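Local coordinates for protein Bug27 (Bordetella pertussis, PDB 2QPQ) that probably binds a small solute in the periplasm as a Venus flytrap receptor of the Bug family, related to tripartite tricarboxylate transporter receptors, at residues A62-A76 with Q228-V242. Sequence-based numbering, arbitrary orientation.
Sequences APDGYSLLMVNSSFA and QWHGLLVPGATPMAV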
# COMPACT_ATOMS: atom_id res chain seq x y z
N ALA A 62 21.65 5.34 -13.07
CA ALA A 62 22.90 5.32 -12.34
C ALA A 62 22.60 5.17 -10.84
O ALA A 62 21.61 5.69 -10.35
CB ALA A 62 23.71 6.62 -12.59
N PRO A 63 23.45 4.43 -10.13
CA PRO A 63 23.30 4.25 -8.68
C PRO A 63 23.93 5.39 -7.88
O PRO A 63 24.83 5.16 -7.03
CB PRO A 63 24.02 2.94 -8.42
CG PRO A 63 25.20 3.00 -9.47
CD PRO A 63 24.63 3.68 -10.68
N ASP A 64 23.51 6.62 -8.17
CA ASP A 64 24.20 7.82 -7.65
C ASP A 64 23.31 8.62 -6.70
O ASP A 64 23.73 9.65 -6.12
CB ASP A 64 24.70 8.69 -8.79
CG ASP A 64 23.62 9.05 -9.80
OD1 ASP A 64 22.41 8.78 -9.58
OD2 ASP A 64 23.98 9.62 -10.83
N GLY A 65 22.10 8.12 -6.49
CA GLY A 65 21.18 8.83 -5.62
C GLY A 65 20.26 9.85 -6.26
O GLY A 65 19.41 10.43 -5.57
N TYR A 66 20.39 10.08 -7.56
CA TYR A 66 19.60 11.12 -8.22
C TYR A 66 18.30 10.58 -8.83
O TYR A 66 17.49 11.34 -9.33
CB TYR A 66 20.44 11.82 -9.30
CG TYR A 66 21.49 12.69 -8.67
CD1 TYR A 66 21.15 13.93 -8.14
CD2 TYR A 66 22.81 12.26 -8.57
CE1 TYR A 66 22.11 14.73 -7.53
CE2 TYR A 66 23.77 13.04 -7.99
CZ TYR A 66 23.42 14.27 -7.45
OH TYR A 66 24.40 15.04 -6.87
N SER A 67 18.15 9.27 -8.80
CA SER A 67 16.97 8.60 -9.35
C SER A 67 16.41 7.72 -8.25
O SER A 67 17.08 6.79 -7.75
CB SER A 67 17.31 7.74 -10.57
OG SER A 67 17.91 8.53 -11.60
N LEU A 68 15.16 7.98 -7.90
CA LEU A 68 14.52 7.23 -6.82
C LEU A 68 13.17 6.72 -7.30
O LEU A 68 12.59 7.27 -8.24
CB LEU A 68 14.31 8.13 -5.59
CG LEU A 68 15.54 8.68 -4.86
CD1 LEU A 68 15.88 10.02 -5.49
CD2 LEU A 68 15.18 8.88 -3.37
N LEU A 69 12.69 5.66 -6.67
CA LEU A 69 11.42 5.05 -7.01
C LEU A 69 10.53 5.14 -5.79
O LEU A 69 10.89 4.64 -4.73
CB LEU A 69 11.63 3.58 -7.40
CG LEU A 69 10.34 2.95 -7.96
CD1 LEU A 69 10.00 3.50 -9.37
CD2 LEU A 69 10.53 1.41 -7.97
N MET A 70 9.40 5.82 -5.92
CA MET A 70 8.42 5.85 -4.83
C MET A 70 7.50 4.63 -4.95
O MET A 70 6.84 4.48 -5.96
CB MET A 70 7.56 7.13 -4.84
CG MET A 70 6.64 7.14 -3.59
SD MET A 70 7.50 7.91 -2.18
CE MET A 70 6.46 7.41 -0.83
N VAL A 71 7.50 3.78 -3.93
CA VAL A 71 6.81 2.49 -3.95
C VAL A 71 5.79 2.37 -2.82
O VAL A 71 5.90 3.02 -1.76
CB VAL A 71 7.82 1.25 -3.89
CG1 VAL A 71 8.70 1.22 -5.15
CG2 VAL A 71 8.75 1.27 -2.59
N ASN A 72 4.85 1.46 -3.01
CA ASN A 72 4.13 0.92 -1.89
C ASN A 72 4.23 -0.61 -1.93
O ASN A 72 4.93 -1.16 -2.79
CB ASN A 72 2.68 1.42 -1.86
CG ASN A 72 1.91 1.05 -3.12
OD1 ASN A 72 1.52 1.92 -3.90
ND2 ASN A 72 1.68 -0.22 -3.31
N SER A 73 3.57 -1.28 -1.00
CA SER A 73 3.57 -2.75 -0.92
C SER A 73 3.31 -3.49 -2.24
O SER A 73 3.84 -4.58 -2.43
CB SER A 73 2.58 -3.21 0.15
OG SER A 73 3.09 -2.85 1.40
N SER A 74 2.55 -2.88 -3.14
CA SER A 74 2.36 -3.39 -4.50
C SER A 74 3.67 -3.84 -5.13
O SER A 74 3.72 -4.85 -5.80
CB SER A 74 1.73 -2.31 -5.41
OG SER A 74 0.38 -1.98 -5.02
N PHE A 75 4.74 -3.07 -4.90
CA PHE A 75 6.07 -3.46 -5.40
C PHE A 75 6.43 -4.89 -4.96
O PHE A 75 7.04 -5.67 -5.72
CB PHE A 75 7.13 -2.44 -4.92
CG PHE A 75 8.55 -2.78 -5.35
CD1 PHE A 75 9.07 -2.24 -6.53
CD2 PHE A 75 9.34 -3.66 -4.59
CE1 PHE A 75 10.42 -2.54 -6.95
CE2 PHE A 75 10.67 -4.00 -5.02
CZ PHE A 75 11.20 -3.38 -6.19
N ALA A 76 6.11 -5.24 -3.72
CA ALA A 76 6.41 -6.59 -3.22
C ALA A 76 5.43 -7.65 -3.73
O ALA A 76 5.73 -8.84 -3.69
CB ALA A 76 6.50 -6.62 -1.70
N GLN A 228 0.10 -1.79 4.45
CA GLN A 228 0.80 -1.28 3.28
C GLN A 228 1.82 -0.21 3.66
O GLN A 228 1.48 0.78 4.27
CB GLN A 228 -0.20 -0.71 2.29
CG GLN A 228 0.36 -0.06 1.02
CD GLN A 228 -0.76 0.23 0.05
OE1 GLN A 228 -1.54 -0.66 -0.24
NE2 GLN A 228 -0.88 1.46 -0.40
N TRP A 229 3.06 -0.42 3.26
CA TRP A 229 4.15 0.55 3.44
C TRP A 229 4.30 1.37 2.18
O TRP A 229 3.78 1.00 1.10
CB TRP A 229 5.48 -0.15 3.81
CG TRP A 229 5.81 -1.47 3.10
CD1 TRP A 229 5.73 -2.73 3.65
CD2 TRP A 229 6.36 -1.66 1.77
NE1 TRP A 229 6.16 -3.66 2.75
CE2 TRP A 229 6.54 -3.04 1.59
CE3 TRP A 229 6.67 -0.79 0.71
CZ2 TRP A 229 7.07 -3.61 0.38
CZ3 TRP A 229 7.19 -1.37 -0.51
CH2 TRP A 229 7.35 -2.78 -0.64
N HIS A 230 5.03 2.47 2.33
CA HIS A 230 5.20 3.48 1.29
C HIS A 230 6.61 4.00 1.51
O HIS A 230 6.93 4.49 2.60
CB HIS A 230 4.23 4.65 1.45
CG HIS A 230 2.79 4.25 1.45
ND1 HIS A 230 2.17 3.76 2.58
CD2 HIS A 230 1.85 4.29 0.48
CE1 HIS A 230 0.91 3.46 2.29
NE2 HIS A 230 0.69 3.79 1.03
N GLY A 231 7.45 3.91 0.50
CA GLY A 231 8.80 4.36 0.68
C GLY A 231 9.49 4.58 -0.61
O GLY A 231 8.85 4.56 -1.68
N LEU A 232 10.81 4.81 -0.48
CA LEU A 232 11.65 5.15 -1.59
C LEU A 232 12.76 4.12 -1.70
O LEU A 232 13.38 3.72 -0.67
CB LEU A 232 12.25 6.58 -1.38
CG LEU A 232 11.17 7.69 -1.61
CD1 LEU A 232 11.52 9.01 -0.95
CD2 LEU A 232 10.91 7.93 -3.10
N LEU A 233 12.98 3.69 -2.95
CA LEU A 233 14.11 2.82 -3.32
C LEU A 233 15.02 3.55 -4.30
O LEU A 233 14.60 4.56 -4.90
CB LEU A 233 13.61 1.52 -3.99
CG LEU A 233 12.40 0.78 -3.41
CD1 LEU A 233 12.00 -0.47 -4.22
CD2 LEU A 233 12.67 0.38 -1.93
N VAL A 234 16.23 3.01 -4.49
CA VAL A 234 17.20 3.54 -5.46
C VAL A 234 17.74 2.34 -6.22
O VAL A 234 17.43 1.20 -5.87
CB VAL A 234 18.37 4.30 -4.77
CG1 VAL A 234 17.89 5.79 -4.36
CG2 VAL A 234 18.95 3.48 -3.56
N PRO A 235 18.51 2.57 -7.29
CA PRO A 235 19.10 1.42 -7.95
C PRO A 235 19.92 0.58 -6.95
O PRO A 235 20.58 1.13 -6.06
CB PRO A 235 19.97 2.06 -9.04
CG PRO A 235 19.27 3.43 -9.33
CD PRO A 235 18.87 3.85 -7.94
N GLY A 236 19.86 -0.75 -7.13
CA GLY A 236 20.50 -1.74 -6.30
C GLY A 236 21.96 -1.50 -5.93
O GLY A 236 22.35 -1.81 -4.82
N ALA A 237 22.75 -0.91 -6.83
CA ALA A 237 24.19 -0.69 -6.56
C ALA A 237 24.49 0.62 -5.81
O ALA A 237 25.66 0.95 -5.57
CB ALA A 237 25.00 -0.72 -7.89
N THR A 238 23.47 1.38 -5.44
CA THR A 238 23.69 2.69 -4.82
C THR A 238 24.39 2.47 -3.49
O THR A 238 23.88 1.76 -2.65
CB THR A 238 22.35 3.44 -4.54
OG1 THR A 238 21.61 3.49 -5.77
CG2 THR A 238 22.65 4.85 -4.09
N PRO A 239 25.57 3.07 -3.30
CA PRO A 239 26.30 2.82 -2.03
C PRO A 239 25.47 3.21 -0.80
O PRO A 239 24.60 4.09 -0.85
CB PRO A 239 27.51 3.73 -2.13
CG PRO A 239 27.71 3.88 -3.65
CD PRO A 239 26.31 3.98 -4.20
N MET A 240 25.72 2.52 0.30
CA MET A 240 25.04 2.82 1.53
C MET A 240 25.23 4.26 1.94
O MET A 240 24.29 4.87 2.45
CB MET A 240 25.51 1.87 2.65
CG MET A 240 24.74 2.02 3.99
SD MET A 240 22.94 1.81 3.84
CE MET A 240 22.79 0.03 3.78
N ALA A 241 26.40 4.86 1.71
CA ALA A 241 26.58 6.29 2.12
C ALA A 241 25.58 7.21 1.42
O ALA A 241 25.08 8.20 2.00
CB ALA A 241 28.00 6.78 1.85
N VAL A 242 25.31 6.91 0.15
CA VAL A 242 24.29 7.64 -0.61
C VAL A 242 22.88 7.36 -0.07
O VAL A 242 22.08 8.28 0.16
CB VAL A 242 24.40 7.29 -2.13
CG1 VAL A 242 23.29 7.99 -2.93
CG2 VAL A 242 25.81 7.67 -2.71
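Pro63 leans on the type I turn that runs from Pro235 to Thr238, its CB lying 3.4 Å from Thr238 N and packing against the methyl of Ala237. That turn is closed on itself by Pro235 O, which accepts from both the backbone N and the hydroxyl of Thr238. Val242 CG1 packs directly on Gly65 CA, at 3.5 Å, where the chain turns with a positive phi (90°). Leu68 lies alongside Val234. From Leu69 to Asn72 the segment pairs with residues 230-233 as antiparallel strands, a worked example of how one strand pair separates two packing layers. Leu69 and Leu233 exchange two backbone hydrogen bonds, and Val71 and Gly231 two more, the one from Val71 N to Gly231 O being almost straight (177°). On the face of Leu68, Met70 bends at chi2 and brings SD to 3.5 Å from Leu232 CD2. On the opposite face, Val71 CG2 meets the edge of the Trp229 indole near its plane. At the strand end, Ser73 accepts from Trp229 N through OG at 3.1 Å, while its CA sits over the six-membered ring, 3.6 Å from the centroid. Phe75, with CG anti to the backbone N (chi1 178°), turns one ring face to Leu233 CD1, 3.7 Å from the ring centre; Ala76 CB touches Trp229 CZ2. In this alpha/beta Venus flytrap fold, helix 275-296 covers Phe75, Ala76 and Trp229, whose NE1 donates a hydrogen bond to Asp285, while helix 21-35 covers Met70 and His230. Strand 67-72 lies between parallel strand 10-14 and antiparallel strand 227-235, which continues the sheet to strand 93-109.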